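Local coordinates for protein taurine:2-oxoglutarate aminotransferase (PDB 6JIX) that is a pyridoxal 5'-phosphate-dependent class-III aminotransferase that probably transfers the amino group of taurine to 2-oxoglutarate, yielding glutamate, at residues 70-75 with 317-322; 134-139 with 212-217; 196-201 with 232-237. All blocks are in the same frame, centred on the assembly; numbering follows the deposited sequence.

Interaction 1: residues 70-75 with 317-322; sequences DAIKEQ and HTLACA
The flat carboxamide of Gln-75 meets two small side chains: NE2 lies 3.5 Å from Thr-318 CG2, and OE1 3.9 Å from Ala-322 CB. The other flat group, the imidazole of His-317, has Leu-319 CB at its edge, in plane. Its ND1 caps helix 318-333 by accepting from Ala-320 N (3.2 Å), with the donor 16° out of the ring plane, while NE2 bonds Gly-286 O of the second subunit; the ring meets that of Phe-81. In Gln-75, CG stands anti to the backbone N (chi1 -164°), which brings CG to 3.5 Å from Ala-322 CB. Beside it, Leu-319 forks: CD1 touches Ile-72 O (3.4 Å), and CD2 meets Ile-72 CG2 at 4.0 Å, the side chains crossing at about a right angle. The short helical segments run roughly antiparallel, at 147°, axes 8.7 Å apart. Tyr-287 of the second subunit packs on Leu-319, so the pair borders the dimer interface. Between the segments the contact is van der Waals, methyl and methylene carbons meeting one another, an amide and a carbonyl oxygen, without a hydrogen bond; NE2 of Gln-75 is satisfied by Met-79 O, and the partners of His-317 suggest a neutral ring protonated at NE2.

Interaction 2: residues 134-139 with 212-217; sequences PKIFSC and SVAAIL
Lys-135 lies alongside Ser-212 where two parallel strands begin, and its side chain can be followed outward along that residue. CB lies 3.1 Å from Ser-212 O, and CG is still 3.7 Å from the same oxygen. Chi2 (173°) carries CD outward and chi3 (-151°) continues the extended run to CE; each is 3.2 Å from Ser-212 OG, before NZ ends in a salt bridge to Glu-208. The hydroxyl itself has the carbonyl oxygens of Gly-209 and Glu-208 as hydrogen-bond partners, between which its single proton must be shared, so the aliphatic part of the lysine borders a polar group that is already engaged.

The backbones join through Lys-135 N to Ser-212 O (2.9 Å) and Ala-214 N to Lys-135 O (2.7 Å). Ala-214 then takes a helical backbone conformation (psi -36°), and the register slips by one residue: a beta bulge. Beyond it, regular parallel pairing resumes with Phe-137 N to Ala-215 O and Leu-217 N to Phe-137 O, until a water bridges Cys-139 N and Leu-217 O. Phe-137 crosses Val-213 at about a right angle, CE1 lying 3.6 Å from CG2, and Ile-136 CD1 rests 3.8 Å from Ala-215 CB.

Both strands belong to the seven-stranded mixed sheet of the large domain of fold-type I aminotransferases, with strand 171-174 beside 135-139 and strand 248-252 beside 213-219. Helix 116-131 packs on the face of Ile-136 and Ala-215, whereas helix 190-208 lies against the face of Phe-137.

Interaction 3: residues 196-201 with 232-237; sequences DYLHRL and EGYMEG
Leu-198 reaches across with both methyls, CD1 to Gly-237 CA (3.6 Å) and CD2 to Tyr-234 CD1 (3.7 Å), so that one fork meets bare backbone and the other a ring. The two side chains lie alongside one another, pointing opposite ways. Farther along the ring, Tyr-234 CE1 is met by Tyr-197 CB at 3.7 Å; this carbon and Leu-198 CD2 both approach the ring obliquely. CG of Tyr-234 is anti to the backbone N (chi1 -177°), and the ring beyond it reaches helix 190-208, where a water links its OH to Tyr-197 O (2.6 and 3.0 Å). That water lies in the plane of the Tyr-234 ring, at its edge.

In the next shell, Arg-200 NE sits 4.0 Å above the centre of one face of the Tyr-197 ring. Asp-196 grips the guanidinium side-on, NE to OD1 and NH2 to OD2, both at 3.1 Å. Farther out, Pro-177 touches both tyrosines, and Phe-174 and Met-218, from the central sheet, pack against Tyr-234. Helix meets helix here mainly through hydrocarbon and ring contacts; the water supplies a polar link for the phenol, and the salt bridge holds the guanidinium over Tyr-197, consistent with a cation-pi contribution, and pairs the two charges.

Interactions 2 and 3 form one continuous core, their centres 16 Å apart: Leu-201 CD1 packs 3.8 Å from Phe-137 CD2, and Leu-201 CD2 lies 4.1 Å from Ile-216 CD1. Helix 190-208, strand 213-219 and helix 234-245 follow one another in the chain, so interactions 2 and 3 share consecutive elements of the alternating helices and strands. Interaction 1 is remote, with centres 36 Å from interaction 2 and 42 Å from interaction 3, and faces the second subunit. The side chain of Leu-217 is about 8 Å from bound pyridoxal phosphate, and that of Thr-318 about 10 Å from a bound glutamate. Interaction 3 lies away from both ligands.

Interaction 1: residues 70-75 with 317-322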
loop_
_atom_site.group_PDB
_atom_site.type_symbol
_atom_site.label_atom_id
_atom_site.label_comp_id
_atom_site.label_asym_id
_atom_site.label_seq_id
_atom_site.Cartn_x
_atom_site.Cartn_y
_atom_site.Cartn_z
ATOM N N ASP A 70 12.995 -7.573 -18.187
ATOM C CA ASP A 70 14.374 -7.124 -18.344
ATOM C C ASP A 70 14.618 -5.804 -17.630
ATOM O O ASP A 70 15.661 -5.627 -16.992
ATOM C CB ASP A 70 14.722 -7.006 -19.827
ATOM C CG ASP A 70 14.799 -8.351 -20.514
ATOM O OD1 ASP A 70 14.927 -9.380 -19.819
ATOM O OD2 ASP A 70 14.724 -8.381 -21.759
ATOM N N ALA A 71 13.681 -4.859 -17.738
ATOM C CA ALA A 71 13.847 -3.579 -17.057
ATOM C C ALA A 71 13.987 -3.789 -15.559
ATOM O O ALA A 71 14.759 -3.086 -14.887
ATOM C CB ALA A 71 12.673 -2.653 -17.375
ATOM N N ILE A 72 13.248 -4.761 -15.020
ATOM C CA ILE A 72 13.317 -5.049 -13.595
ATOM C C ILE A 72 14.718 -5.529 -13.228
ATOM O O ILE A 72 15.335 -5.031 -12.276
ATOM C CB ILE A 72 12.228 -6.065 -13.211
ATOM C CG1 ILE A 72 10.850 -5.409 -13.359
ATOM C CG2 ILE A 72 12.402 -6.523 -11.786
ATOM C CD1 ILE A 72 9.675 -6.311 -13.066
ATOM N N LYS A 73 15.258 -6.476 -14.007
ATOM C CA LYS A 73 16.595 -6.994 -13.739
ATOM C C LYS A 73 17.652 -5.911 -13.888
ATOM O O LYS A 73 18.565 -5.810 -13.061
ATOM C CB LYS A 73 16.894 -8.169 -14.658
ATOM C CG LYS A 73 15.810 -9.223 -14.652
ATOM C CD LYS A 73 16.362 -10.601 -14.920
ATOM C CE LYS A 73 16.343 -10.928 -16.396
ATOM N NZ LYS A 73 17.028 -12.230 -16.659
ATOM N N GLU A 74 17.536 -5.068 -14.912
ATOM C CA GLU A 74 18.517 -4.001 -15.077
ATOM C C GLU A 74 18.465 -3.033 -13.905
ATOM O O GLU A 74 19.505 -2.586 -13.408
ATOM C CB GLU A 74 18.299 -3.275 -16.401
ATOM C CG GLU A 74 18.952 -3.992 -17.606
ATOM C CD GLU A 74 18.129 -3.883 -18.905
ATOM O OE1 GLU A 74 17.342 -2.915 -19.060
ATOM O OE2 GLU A 74 18.264 -4.773 -19.774
ATOM N N GLN A 75 17.260 -2.691 -13.448
ATOM C CA GLN A 75 17.167 -1.791 -12.308
ATOM C C GLN A 75 17.698 -2.460 -11.045
ATOM O O GLN A 75 18.345 -1.808 -10.215
ATOM C CB GLN A 75 15.724 -1.325 -12.116
ATOM C CG GLN A 75 15.618 -0.116 -11.220
ATOM C CD GLN A 75 16.591 0.973 -11.637
ATOM O OE1 GLN A 75 16.719 1.274 -12.823
ATOM N NE2 GLN A 75 17.292 1.557 -10.668
ATOM N N HIS A 317 8.906 4.186 -5.656
ATOM C CA HIS A 317 9.832 3.079 -5.540
ATOM C C HIS A 317 10.600 2.871 -6.837
ATOM O O HIS A 317 10.017 2.812 -7.921
ATOM C CB HIS A 317 9.035 1.833 -5.162
ATOM C CG HIS A 317 9.884 0.664 -4.778
ATOM N ND1 HIS A 317 10.568 -0.095 -5.707
ATOM C CD2 HIS A 317 10.160 0.124 -3.566
ATOM C CE1 HIS A 317 11.230 -1.052 -5.079
ATOM N NE2 HIS A 317 10.996 -0.946 -3.780
ATOM N N THR A 318 11.918 2.753 -6.722
ATOM C CA THR A 318 12.768 2.811 -7.908
ATOM C C THR A 318 12.564 1.600 -8.810
ATOM O O THR A 318 12.296 1.753 -10.007
ATOM C CB THR A 318 14.225 2.957 -7.488
ATOM O OG1 THR A 318 14.290 3.932 -6.439
ATOM C CG2 THR A 318 15.076 3.447 -8.658
ATOM N N LEU A 319 12.691 0.388 -8.269
ATOM C CA LEU A 319 12.411 -0.801 -9.076
ATOM C C LEU A 319 11.025 -0.727 -9.699
ATOM O O LEU A 319 10.851 -0.958 -10.896
ATOM C CB LEU A 319 12.531 -2.064 -8.227
ATOM C CG LEU A 319 12.694 -3.330 -9.054
ATOM C CD1 LEU A 319 14.141 -3.472 -9.486
ATOM C CD2 LEU A 319 12.219 -4.547 -8.269
ATOM N N ALA A 320 10.022 -0.391 -8.891
ATOM C CA ALA A 320 8.657 -0.368 -9.389
ATOM C C ALA A 320 8.532 0.594 -10.555
ATOM O O ALA A 320 7.893 0.275 -11.562
ATOM C CB ALA A 320 7.695 0.017 -8.264
ATOM N N CYS A 321 9.143 1.779 -10.432
ATOM C CA CYS A 321 9.081 2.768 -11.505
ATOM C C CYS A 321 9.781 2.278 -12.760
ATOM O O CYS A 321 9.274 2.484 -13.871
ATOM C CB CYS A 321 9.690 4.083 -11.042
ATOM S SG CYS A 321 8.594 5.009 -9.985
ATOM N N ALA A 322 10.953 1.643 -12.610
ATOM C CA ALA A 322 11.638 1.080 -13.772
ATOM C C ALA A 322 10.720 0.119 -14.520
ATOM O O ALA A 322 10.610 0.175 -15.752
ATOM C CB ALA A 322 12.937 0.382 -13.360
#

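Interaction 2: residues 134-139 with 212-217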
loop_
_atom_site.group_PDB
_atom_site.type_symbol
_atom_site.label_atom_id
_atom_site.label_comp_id
_atom_site.label_asym_id
_atom_site.label_seq_id
_atom_site.Cartn_x
_atom_site.Cartn_y
_atom_site.Cartn_z
ATOM N N PRO A 134 -14.998 19.196 3.593
ATOM C CA PRO A 134 -14.818 17.895 4.264
ATOM C C PRO A 134 -15.323 16.667 3.508
ATOM O O PRO A 134 -14.777 15.577 3.693
ATOM C CB PRO A 134 -15.600 18.083 5.572
ATOM C CG PRO A 134 -16.711 19.052 5.204
ATOM C CD PRO A 134 -16.186 19.926 4.085
ATOM N N LYS A 135 -16.344 16.812 2.663
ATOM C CA LYS A 135 -17.132 15.673 2.200
ATOM C C LYS A 135 -16.619 15.093 0.888
ATOM O O LYS A 135 -16.191 15.826 -0.007
ATOM C CB LYS A 135 -18.596 16.083 2.029
ATOM C CG LYS A 135 -19.368 16.176 3.330
ATOM C CD LYS A 135 -20.754 16.760 3.111
ATOM C CE LYS A 135 -21.245 17.498 4.361
ATOM N NZ LYS A 135 -22.729 17.518 4.454
ATOM N N ILE A 136 -16.734 13.770 0.766
ATOM C CA ILE A 136 -16.435 13.020 -0.451
ATOM C C ILE A 136 -17.715 12.315 -0.883
ATOM O O ILE A 136 -18.309 11.571 -0.091
ATOM C CB ILE A 136 -15.322 11.977 -0.237
ATOM C CG1 ILE A 136 -14.015 12.625 0.238
ATOM C CG2 ILE A 136 -15.160 11.120 -1.497
ATOM C CD1 ILE A 136 -13.326 13.514 -0.788
ATOM N N PHE A 137 -18.142 12.546 -2.124
ATOM C CA PHE A 137 -19.224 11.775 -2.730
ATOM C C PHE A 137 -18.646 10.609 -3.523
ATOM O O PHE A 137 -17.668 10.770 -4.267
ATOM C CB PHE A 137 -20.067 12.655 -3.666
ATOM C CG PHE A 137 -21.238 13.331 -2.995
ATOM C CD1 PHE A 137 -21.073 14.030 -1.812
ATOM C CD2 PHE A 137 -22.501 13.274 -3.559
ATOM C CE1 PHE A 137 -22.152 14.649 -1.187
ATOM C CE2 PHE A 137 -23.594 13.901 -2.944
ATOM C CZ PHE A 137 -23.416 14.587 -1.750
ATOM N N SER A 138 -19.270 9.437 -3.396
ATOM C CA SER A 138 -18.865 8.312 -4.231
ATOM C C SER A 138 -20.049 7.383 -4.440
ATOM O O SER A 138 -21.053 7.448 -3.720
ATOM C CB SER A 138 -17.681 7.547 -3.637
ATOM O OG SER A 138 -17.884 7.271 -2.272
ATOM N N CYS A 139 -19.908 6.498 -5.428
ATOM C CA CYS A 139 -21.028 5.681 -5.874
ATOM C C CYS A 139 -21.191 4.449 -4.998
ATOM O O CYS A 139 -20.205 3.850 -4.553
ATOM C CB CYS A 139 -20.834 5.235 -7.319
ATOM S SG CYS A 139 -20.452 6.538 -8.463
ATOM N N SER A 212 -19.567 22.145 0.748
ATOM C CA SER A 212 -18.882 21.249 1.669
ATOM C C SER A 212 -18.376 19.971 1.007
ATOM O O SER A 212 -17.835 19.104 1.710
ATOM C CB SER A 212 -19.808 20.882 2.831
ATOM O OG SER A 212 -20.772 19.931 2.412
ATOM N N VAL A 213 -18.532 19.833 -0.307
ATOM C CA VAL A 213 -18.133 18.628 -1.023
ATOM C C VAL A 213 -16.805 18.905 -1.698
ATOM O O VAL A 213 -16.742 19.708 -2.634
ATOM C CB VAL A 213 -19.170 18.193 -2.062
ATOM C CG1 VAL A 213 -18.628 16.968 -2.808
ATOM C CG2 VAL A 213 -20.499 17.894 -1.407
ATOM N N ALA A 214 -15.745 18.236 -1.221
ATOM C CA ALA A 214 -14.417 18.443 -1.787
ATOM C C ALA A 214 -14.265 17.742 -3.127
ATOM O O ALA A 214 -13.636 18.279 -4.046
ATOM C CB ALA A 214 -13.346 17.942 -0.824
ATOM N N ALA A 215 -14.869 16.566 -3.270
ATOM C CA ALA A 215 -14.624 15.754 -4.449
ATOM C C ALA A 215 -15.754 14.750 -4.652
ATOM O O ALA A 215 -16.345 14.238 -3.694
ATOM C CB ALA A 215 -13.283 15.012 -4.332
ATOM N N ILE A 216 -16.031 14.471 -5.916
ATOM C CA ILE A 216 -16.799 13.308 -6.306
ATOM C C ILE A 216 -15.803 12.294 -6.843
ATOM O O ILE A 216 -15.027 12.598 -7.761
ATOM C CB ILE A 216 -17.853 13.661 -7.360
ATOM C CG1 ILE A 216 -18.967 14.501 -6.740
ATOM C CG2 ILE A 216 -18.424 12.392 -7.995
ATOM C CD1 ILE A 216 -20.057 14.824 -7.731
ATOM N N LEU A 217 -15.807 11.095 -6.268
ATOM C CA LEU A 217 -14.871 10.051 -6.651
ATOM C C LEU A 217 -15.628 8.911 -7.323
ATOM O O LEU A 217 -16.526 8.313 -6.717
ATOM C CB LEU A 217 -14.108 9.557 -5.419
ATOM C CG LEU A 217 -13.405 8.201 -5.471
ATOM C CD1 LEU A 217 -12.251 8.206 -6.480
ATOM C CD2 LEU A 217 -12.907 7.860 -4.089
HETATM O O HOH W 1 -17.512 5.810 -6.772
#

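Interaction 3: residues 196-201 with 232-237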
loop_
_atom_site.group_PDB
_atom_site.type_symbol
_atom_site.label_atom_id
_atom_site.label_comp_id
_atom_site.label_asym_id
_atom_site.label_seq_id
_atom_site.Cartn_x
_atom_site.Cartn_y
_atom_site.Cartn_z
ATOM N N ASP A 196 -32.208 11.602 -15.378
ATOM C CA ASP A 196 -32.706 11.299 -14.041
ATOM C C ASP A 196 -31.553 11.176 -13.047
ATOM O O ASP A 196 -31.602 11.751 -11.951
ATOM C CB ASP A 196 -33.580 10.044 -14.076
ATOM C CG ASP A 196 -33.846 9.466 -12.695
ATOM O OD1 ASP A 196 -33.782 10.211 -11.682
ATOM O OD2 ASP A 196 -34.124 8.246 -12.617
ATOM N N TYR A 197 -30.503 10.428 -13.396
ATOM C CA TYR A 197 -29.459 10.202 -12.400
ATOM C C TYR A 197 -28.611 11.453 -12.157
ATOM O O TYR A 197 -28.183 11.696 -11.024
ATOM C CB TYR A 197 -28.614 8.994 -12.796
ATOM C CG TYR A 197 -29.270 7.726 -12.304
ATOM C CD1 TYR A 197 -30.254 7.095 -13.053
ATOM C CD2 TYR A 197 -28.969 7.210 -11.049
ATOM C CE1 TYR A 197 -30.882 5.951 -12.585
ATOM C CE2 TYR A 197 -29.594 6.075 -10.575
ATOM C CZ TYR A 197 -30.543 5.447 -11.349
ATOM O OH TYR A 197 -31.166 4.314 -10.880
ATOM N N LEU A 198 -28.396 12.286 -13.176
ATOM C CA LEU A 198 -27.770 13.579 -12.927
ATOM C C LEU A 198 -28.624 14.443 -12.002
ATOM O O LEU A 198 -28.094 15.158 -11.141
ATOM C CB LEU A 198 -27.528 14.297 -14.250
ATOM C CG LEU A 198 -26.464 13.699 -15.153
ATOM C CD1 LEU A 198 -26.261 14.583 -16.360
ATOM C CD2 LEU A 198 -25.173 13.564 -14.356
ATOM N N HIS A 199 -29.952 14.380 -12.138
ATOM C CA HIS A 199 -30.785 15.213 -11.275
ATOM C C HIS A 199 -30.785 14.696 -9.841
ATOM O O HIS A 199 -30.775 15.490 -8.897
ATOM C CB HIS A 199 -32.216 15.308 -11.808
ATOM C CG HIS A 199 -33.128 16.086 -10.912
ATOM N ND1 HIS A 199 -34.012 15.479 -10.044
ATOM C CD2 HIS A 199 -33.268 17.419 -10.721
ATOM C CE1 HIS A 199 -34.668 16.405 -9.365
ATOM N NE2 HIS A 199 -34.237 17.589 -9.762
ATOM N N ARG A 200 -30.834 13.371 -9.664
ATOM C CA ARG A 200 -30.678 12.774 -8.339
ATOM C C ARG A 200 -29.382 13.218 -7.679
ATOM O O ARG A 200 -29.354 13.507 -6.475
ATOM C CB ARG A 200 -30.698 11.253 -8.428
ATOM C CG ARG A 200 -31.976 10.629 -8.911
ATOM C CD ARG A 200 -31.895 9.150 -8.620
ATOM N NE ARG A 200 -32.785 8.369 -9.460
ATOM C CZ ARG A 200 -32.989 7.065 -9.308
ATOM N NH1 ARG A 200 -32.364 6.391 -8.342
ATOM N NH2 ARG A 200 -33.820 6.440 -10.126
ATOM N N LEU A 201 -28.282 13.232 -8.440
ATOM C CA LEU A 201 -27.001 13.617 -7.857
ATOM C C LEU A 201 -26.977 15.108 -7.523
ATOM O O LEU A 201 -26.590 15.500 -6.418
ATOM C CB LEU A 201 -25.866 13.235 -8.802
ATOM C CG LEU A 201 -24.463 13.715 -8.433
ATOM C CD1 LEU A 201 -24.014 13.187 -7.051
ATOM C CD2 LEU A 201 -23.475 13.342 -9.528
ATOM N N GLU A 232 -25.001 7.183 -21.882
ATOM C CA GLU A 232 -24.427 8.278 -22.648
ATOM C C GLU A 232 -24.638 9.590 -21.923
ATOM O O GLU A 232 -25.724 9.846 -21.414
ATOM C CB GLU A 232 -25.097 8.341 -24.024
ATOM C CG GLU A 232 -24.417 9.265 -25.006
ATOM C CD GLU A 232 -23.018 8.782 -25.367
ATOM O OE1 GLU A 232 -22.206 9.626 -25.823
ATOM O OE2 GLU A 232 -22.732 7.563 -25.194
ATOM N N GLY A 233 -23.591 10.408 -21.847
ATOM C CA GLY A 233 -23.703 11.747 -21.296
ATOM C C GLY A 233 -23.610 11.874 -19.783
ATOM O O GLY A 233 -23.500 13.005 -19.286
ATOM N N TYR A 234 -23.674 10.762 -19.040
ATOM C CA TYR A 234 -23.642 10.804 -17.575
ATOM C C TYR A 234 -22.311 11.332 -17.034
ATOM O O TYR A 234 -22.294 12.250 -16.209
ATOM C CB TYR A 234 -23.927 9.413 -17.025
ATOM C CG TYR A 234 -24.000 9.302 -15.521
ATOM C CD1 TYR A 234 -25.028 9.915 -14.791
ATOM C CD2 TYR A 234 -23.062 8.550 -14.824
ATOM C CE1 TYR A 234 -25.102 9.783 -13.408
ATOM C CE2 TYR A 234 -23.137 8.411 -13.444
ATOM C CZ TYR A 234 -24.149 9.024 -12.746
ATOM O OH TYR A 234 -24.194 8.874 -11.383
ATOM N N MET A 235 -21.183 10.764 -17.478
ATOM C CA MET A 235 -19.889 11.215 -16.967
ATOM C C MET A 235 -19.664 12.686 -17.280
ATOM O O MET A 235 -19.068 13.416 -16.476
ATOM C CB MET A 235 -18.742 10.388 -17.555
ATOM C CG MET A 235 -18.655 8.952 -17.099
ATOM S SD MET A 235 -18.893 8.730 -15.335
ATOM C CE MET A 235 -17.237 8.848 -14.650
ATOM N N GLU A 236 -20.121 13.141 -18.446
ATOM C CA GLU A 236 -19.953 14.550 -18.790
ATOM C C GLU A 236 -20.780 15.433 -17.873
ATOM O O GLU A 236 -20.333 16.517 -17.474
ATOM C CB GLU A 236 -20.350 14.791 -20.247
ATOM C CG GLU A 236 -19.318 14.315 -21.264
ATOM C CD GLU A 236 -19.451 12.840 -21.599
ATOM O OE1 GLU A 236 -20.336 12.165 -21.024
ATOM O OE2 GLU A 236 -18.657 12.360 -22.441
ATOM N N GLY A 237 -21.971 14.964 -17.492
ATOM C CA GLY A 237 -22.811 15.747 -16.607
ATOM C C GLY A 237 -22.259 15.818 -15.198
ATOM O O GLY A 237 -22.363 16.855 -14.531
HETATM O O HOH W 2 -26.210 9.716 -10.035
#